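Local structure of virulence protein vsdE (5LQ6) at residues Ser163-Val171 and Tyr180-Lys188. The protein is a virulence effector of Salmonella that acts as a cysteine hydrolase and suppresses immune responses of the host. The protein carries 4 engineered substitutions. Numbering follows the deposited sequence.
Sequences SRHDFNAVV and YVQFIDSWK. Engineered in segment 163-171: Ser163 (natural residue Cys).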
ATOM      1  N   SER A 163      -4.931  14.831   6.049  1.00 17.19           N
ATOM      2  CA  SER A 163      -3.561  14.483   6.134  1.00 15.98           C
ATOM      3  C   SER A 163      -3.201  13.479   5.008  1.00 14.83           C
ATOM      4  O   SER A 163      -4.072  12.858   4.428  1.00 15.99           O
ATOM      5  CB  SER A 163      -3.213  13.859   7.490  1.00 22.32           C
ATOM      6  OG  SER A 163      -4.230  12.971   7.887  1.00 27.55           O
ATOM      7  N   ARG A 164      -1.919  13.316   4.767  1.00 15.83           N
ATOM      8  CA  ARG A 164      -1.436  12.350   3.794  1.00 15.56           C
ATOM      9  C   ARG A 164      -1.676  10.969   4.363  1.00 15.94           C
ATOM     10  O   ARG A 164      -1.376  10.705   5.532  1.00 17.05           O
ATOM     11  CB  ARG A 164       0.055  12.530   3.574  1.00 19.55           C
ATOM     12  CG  ARG A 164       0.735  11.313   2.927  1.00 27.22           C
ATOM     13  CD  ARG A 164       0.892  11.373   1.452  1.00 36.42           C
ATOM     14  NE  ARG A 164       1.457  10.106   0.947  1.00 38.21           N
ATOM     15  CZ  ARG A 164       2.729   9.714   1.062  1.00 33.56           C
ATOM     16  NH1 ARG A 164       3.626  10.418   1.760  1.00 40.31           N
ATOM     17  NH2 ARG A 164       3.122   8.607   0.466  1.00 26.23           N
ATOM     18  N   HIS A 165      -2.177  10.071   3.531  1.00 14.90           N
ATOM     19  CA  HIS A 165      -2.425   8.714   3.968  1.00 13.27           C
ATOM     20  C   HIS A 165      -2.199   7.771   2.815  1.00 12.94           C
ATOM     21  O   HIS A 165      -2.753   7.986   1.735  1.00 13.94           O
ATOM     22  CB  HIS A 165      -3.836   8.595   4.462  1.00 13.68           C
ATOM     23  CG  HIS A 165      -4.176   7.276   5.065  1.00 13.60           C
ATOM     24  ND1 HIS A 165      -3.443   6.685   6.060  1.00 18.62           N
ATOM     25  CD2 HIS A 165      -5.217   6.436   4.829  1.00 13.97           C
ATOM     26  CE1 HIS A 165      -4.030   5.555   6.429  1.00 19.40           C
ATOM     27  NE2 HIS A 165      -5.092   5.381   5.692  1.00 15.41           N
ATOM     28  N   ASP A 166      -1.445   6.701   3.060  1.00 11.29           N
ATOM     29  CA  ASP A 166      -1.292   5.611   2.111  1.00 11.73           C
ATOM     30  C   ASP A 166      -2.110   4.406   2.542  1.00 11.70           C
ATOM     31  O   ASP A 166      -2.287   4.151   3.708  1.00 12.12           O
ATOM     32  CB  ASP A 166       0.165   5.151   1.979  1.00 12.61           C
ATOM     33  CG  ASP A 166       1.025   6.022   1.072  1.00 15.03           C
ATOM     34  OD1 ASP A 166       0.614   7.147   0.750  1.00 16.94           O
ATOM     35  OD2 ASP A 166       2.117   5.557   0.696  1.00 17.58           O
ATOM     36  N   PHE A 167      -2.621   3.689   1.542  1.00 10.37           N
ATOM     37  CA  PHE A 167      -3.367   2.460   1.723  1.00 10.08           C
ATOM     38  C   PHE A 167      -3.227   1.627   0.447  1.00  9.80           C
ATOM     39  O   PHE A 167      -2.394   1.942  -0.398  1.00 10.87           O
ATOM     40  CB  PHE A 167      -4.807   2.715   2.171  1.00 12.25           C
ATOM     41  CG  PHE A 167      -5.587   3.653   1.276  1.00 11.04           C
ATOM     42  CD1 PHE A 167      -5.391   5.003   1.365  1.00 13.55           C
ATOM     43  CD2 PHE A 167      -6.478   3.168   0.324  1.00 11.64           C
ATOM     44  CE1 PHE A 167      -6.109   5.878   0.568  1.00 13.41           C
ATOM     45  CE2 PHE A 167      -7.184   4.042  -0.483  1.00 13.66           C
ATOM     46  CZ  PHE A 167      -6.978   5.383  -0.375  1.00 13.02           C
ATOM     47  N   ASN A 168      -3.968   0.566   0.325  1.00 10.13           N
ATOM     48  CA  ASN A 168      -3.778  -0.408  -0.747  1.00 11.15           C
ATOM     49  C   ASN A 168      -5.050  -0.686  -1.511  1.00 10.42           C
ATOM     50  O   ASN A 168      -6.155  -0.400  -1.060  1.00 10.82           O
ATOM     51  CB  ASN A 168      -3.210  -1.738  -0.212  1.00 11.39           C
ATOM     52  CG  ASN A 168      -1.869  -1.573   0.481  1.00 11.53           C
ATOM     53  OD1 ASN A 168      -1.781  -1.040   1.582  1.00 12.53           O
ATOM     54  ND2 ASN A 168      -0.823  -2.026  -0.190  1.00 12.12           N
ATOM     55  N   ALA A 169      -4.914  -1.213  -2.719  1.00 10.33           N
ATOM     56  CA  ALA A 169      -6.070  -1.619  -3.499  1.00 11.48           C
ATOM     57  C   ALA A 169      -5.649  -2.881  -4.280  1.00 12.55           C
ATOM     58  O   ALA A 169      -4.560  -2.923  -4.875  1.00 12.45           O
ATOM     59  CB  ALA A 169      -6.516  -0.537  -4.433  1.00 13.47           C
ATOM     60  N   VAL A 170      -6.512  -3.897  -4.279  1.00 11.74           N
ATOM     61  CA  VAL A 170      -6.285  -5.116  -5.019  1.00 13.03           C
ATOM     62  C   VAL A 170      -7.536  -5.488  -5.780  1.00 12.49           C
ATOM     63  O   VAL A 170      -8.634  -5.434  -5.242  1.00 14.63           O
ATOM     64  CB  VAL A 170      -5.858  -6.271  -4.111  1.00 14.77           C
ATOM     65  CG1 VAL A 170      -5.683  -7.599  -4.837  1.00 17.73           C
ATOM     66  CG2 VAL A 170      -4.542  -5.969  -3.382  1.00 15.84           C
ATOM     67  N   VAL A 171      -7.356  -5.881  -7.021  1.00 11.20           N
ATOM     68  CA  VAL A 171      -8.481  -6.407  -7.840  1.00 11.35           C
ATOM     69  C   VAL A 171      -8.699  -7.864  -7.507  1.00 11.08           C
ATOM     70  O   VAL A 171      -7.760  -8.694  -7.551  1.00 13.60           O
ATOM     71  CB  VAL A 171      -8.185  -6.227  -9.343  1.00 10.57           C
ATOM     72  CG1 VAL A 171      -9.304  -6.827 -10.179  1.00 12.13           C
ATOM     73  CG2 VAL A 171      -7.950  -4.780  -9.701  1.00 11.90           C
ATOM     74  N   TYR A 180     -13.472  -6.812  -9.174  1.00 12.91           N
ATOM     75  CA  TYR A 180     -13.784  -5.620  -8.435  1.00 12.49           C
ATOM     76  C   TYR A 180     -12.578  -5.172  -7.655  1.00 10.70           C
ATOM     77  O   TYR A 180     -11.695  -5.966  -7.317  1.00 10.27           O
ATOM     78  CB  TYR A 180     -15.004  -5.814  -7.507  1.00 12.56           C
ATOM     79  CG  TYR A 180     -14.830  -6.802  -6.411  1.00 12.77           C
ATOM     80  CD1 TYR A 180     -14.309  -6.425  -5.173  1.00 14.17           C
ATOM     81  CD2 TYR A 180     -15.209  -8.119  -6.541  1.00 15.33           C
ATOM     82  CE1 TYR A 180     -14.139  -7.310  -4.151  1.00 14.68           C
ATOM     83  CE2 TYR A 180     -15.033  -9.028  -5.521  1.00 15.59           C
ATOM     84  CZ  TYR A 180     -14.547  -8.637  -4.295  1.00 15.40           C
ATOM     85  OH  TYR A 180     -14.416  -9.524  -3.259  1.00 18.12           O
ATOM     86  N   VAL A 181     -12.549  -3.867  -7.348  1.00 12.00           N
ATOM     87  CA  VAL A 181     -11.465  -3.319  -6.521  1.00 10.90           C
ATOM     88  C   VAL A 181     -11.820  -3.446  -5.039  1.00 11.32           C
ATOM     89  O   VAL A 181     -12.867  -2.994  -4.613  1.00 13.65           O
ATOM     90  CB  VAL A 181     -11.231  -1.838  -6.837  1.00 12.41           C
ATOM     91  CG1 VAL A 181     -10.127  -1.238  -5.982  1.00 13.14           C
ATOM     92  CG2 VAL A 181     -10.880  -1.687  -8.290  1.00 13.24           C
ATOM     93  N   GLN A 182     -10.934  -4.123  -4.300  1.00 10.07           N
ATOM     94  CA  GLN A 182     -10.994  -4.120  -2.867  1.00 10.98           C
ATOM     95  C   GLN A 182      -9.962  -3.149  -2.306  1.00 10.68           C
ATOM     96  O   GLN A 182      -8.765  -3.410  -2.393  1.00 11.23           O
ATOM     97  CB  GLN A 182     -10.789  -5.503  -2.306  1.00 11.92           C
ATOM     98  CG  GLN A 182     -10.865  -5.599  -0.798  1.00 11.68           C
ATOM     99  CD  GLN A 182     -12.239  -5.285  -0.286  1.00 12.49           C
ATOM    100  OE1 GLN A 182     -13.210  -6.024  -0.615  1.00 13.12           O
ATOM    101  NE2 GLN A 182     -12.403  -4.157   0.399  1.00 12.58           N
ATOM    102  N   PHE A 183     -10.437  -2.063  -1.727  1.00 11.57           N
ATOM    103  CA  PHE A 183      -9.542  -1.198  -0.926  1.00 11.60           C
ATOM    104  C   PHE A 183      -9.195  -1.884   0.344  1.00 11.84           C
ATOM    105  O   PHE A 183     -10.035  -2.565   0.965  1.00 11.71           O
ATOM    106  CB  PHE A 183     -10.162   0.171  -0.752  1.00 12.09           C
ATOM    107  CG  PHE A 183     -10.257   0.949  -2.042  1.00 12.72           C
ATOM    108  CD1 PHE A 183      -9.139   1.467  -2.619  1.00 13.05           C
ATOM    109  CD2 PHE A 183     -11.476   1.157  -2.694  1.00 15.44           C
ATOM    110  CE1 PHE A 183      -9.178   2.208  -3.809  1.00 14.38           C
ATOM    111  CE2 PHE A 183     -11.509   1.881  -3.871  1.00 16.12           C
ATOM    112  CZ  PHE A 183     -10.373   2.403  -4.421  1.00 15.07           C
ATOM    113  N   ILE A 184      -7.942  -1.699   0.761  1.00 10.17           N
ATOM    114  CA  ILE A 184      -7.396  -2.321   1.971  1.00 10.77           C
ATOM    115  C   ILE A 184      -6.681  -1.221   2.751  1.00 11.63           C
ATOM    116  O   ILE A 184      -5.809  -0.561   2.213  1.00 12.46           O
ATOM    117  CB  ILE A 184      -6.432  -3.466   1.694  1.00 12.16           C
ATOM    118  CG1 ILE A 184      -7.031  -4.486   0.760  1.00 14.66           C
ATOM    119  CG2 ILE A 184      -5.984  -4.092   2.983  1.00 12.66           C
ATOM    120  CD1 ILE A 184      -5.994  -5.274   0.018  1.00 16.81           C
ATOM    121  N   ASP A 185      -7.045  -1.012   3.997  1.00 11.10           N
ATOM    122  CA  ASP A 185      -6.352  -0.019   4.841  1.00 11.65           C
ATOM    123  C   ASP A 185      -5.897  -0.739   6.076  1.00 12.02           C
ATOM    124  O   ASP A 185      -6.635  -0.769   7.083  1.00 11.63           O
ATOM    125  CB  ASP A 185      -7.207   1.219   5.109  1.00 11.87           C
ATOM    126  CG  ASP A 185      -6.437   2.337   5.727  1.00 14.01           C
ATOM    127  OD1 ASP A 185      -5.342   2.082   6.255  1.00 13.56           O
ATOM    128  OD2 ASP A 185      -6.905   3.491   5.645  1.00 14.99           O
ATOM    129  N   SER A 186      -4.682  -1.300   6.061  1.00 11.65           N
ATOM    130  CA  SER A 186      -4.179  -2.089   7.177  1.00 12.04           C
ATOM    131  C   SER A 186      -3.924  -1.226   8.399  1.00 13.31           C
ATOM    132  O   SER A 186      -3.873  -1.748   9.534  1.00 14.80           O
ATOM    133  CB  SER A 186      -2.949  -2.862   6.801  1.00 13.71           C
ATOM    134  OG  SER A 186      -1.856  -1.984   6.475  1.00 13.72           O
ATOM    135  N   TRP A 187      -3.795   0.075   8.211  1.00 12.19           N
ATOM    136  CA  TRP A 187      -3.667   1.038   9.326  1.00 13.28           C
ATOM    137  C   TRP A 187      -4.958   1.248  10.079  1.00 13.49           C
ATOM    138  O   TRP A 187      -4.978   1.497  11.309  1.00 14.81           O
ATOM    139  CB  TRP A 187      -3.131   2.351   8.759  1.00 14.00           C
ATOM    140  CG  TRP A 187      -3.024   3.484   9.698  1.00 14.79           C
ATOM    141  CD1 TRP A 187      -1.939   3.778  10.455  1.00 17.93           C
ATOM    142  CD2 TRP A 187      -4.010   4.447   9.982  1.00 15.57           C
ATOM    143  NE1 TRP A 187      -2.201   4.891  11.218  1.00 19.97           N
ATOM    144  CE2 TRP A 187      -3.451   5.352  10.916  1.00 19.32           C
ATOM    145  CE3 TRP A 187      -5.289   4.690   9.498  1.00 17.49           C
ATOM    146  CZ2 TRP A 187      -4.173   6.451  11.407  1.00 22.62           C
ATOM    147  CZ3 TRP A 187      -6.014   5.821   9.998  1.00 20.42           C
ATOM    148  CH2 TRP A 187      -5.447   6.643  10.950  1.00 21.12           C
ATOM    149  N   LYS A 188      -6.083   1.216   9.371  1.00 12.42           N
ATOM    150  CA  LYS A 188      -7.396   1.537   9.924  1.00 13.21           C
ATOM    151  C   LYS A 188      -7.976   0.248  10.489  1.00 14.19           C
ATOM    152  O   LYS A 188      -8.781  -0.424   9.830  1.00 14.23           O
ATOM    153  CB  LYS A 188      -8.303   2.155   8.833  1.00 13.53           C
ATOM    154  CG  LYS A 188      -9.676   2.656   9.308  1.00 15.49           C
ATOM    155  CD  LYS A 188      -9.665   3.991  10.030  1.00 15.89           C
ATOM    156  CE  LYS A 188     -11.083   4.421  10.314  1.00 16.76           C
ATOM    157  NZ  LYS A 188     -11.196   5.715  11.056  1.00 17.85           N
TER
HETATM  158  O   HOH W   1      -2.829   1.900   5.219  1.00 13.02           O
HETATM  159  O   HOH W   2      -2.623  -0.686   4.201  1.00 11.74           O
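His165 reaches across from its strand to Asp185, and NE2 donates to OD2 at 2.6 Å in a nearly straight bond. The oxygen lies in the plane of the imidazole and is met on its syn side, 23° out of the carboxylate plane, the ring and carboxylate planes being turned 39° apart. With CG anti to the backbone N (chi1 -174°), the histidine ring extends toward the turn Asp185-Lys188 and presents a second edge atom there: CE1 points at the face of Trp187, offset toward the rim, in an edge-to-face pair with centroids 4.9 Å apart. The other carboxylate oxygen of Asp185 accepts weak bonds from the backbone N of Trp187 and Lys188, and a water donates both to it and to Asp166 O, so the acid is held from several directions.

Ile184, one residue earlier, ties this end to the hairpin proper. Its N and O pair with Asn168 in an antiparallel hydrogen-bonded pair, repeated at Val170-Gln182, while its side chain extends CD1 to within 3.8 Å of Val170 CG2, on the face covered by helices 55-65 and 76-89. On the opposite face Ala169 CB rests 3.8 Å from Phe183 CD1, and Phe183 CD1 in turn lies at the edge of the Phe167 ring, 3.9 Å from Phe167 CE2.

The arrangement illustrates how a hairpin and the turn that follows it can bring two probable members of an active site together: His165 also touches Cys76 at the start of helix 76-89, consistent with a Cys-His-Asp triad of the papain-like type in this cysteine hydrolase. The short bond to Asp185 in the plane of the imidazole, together with Trp187 at the ring edge and the stacked ring of Tyr155, should limit the rotation of the imidazole; by occupying NE2, it leaves ND1 as the ring nitrogen that could serve the cysteine.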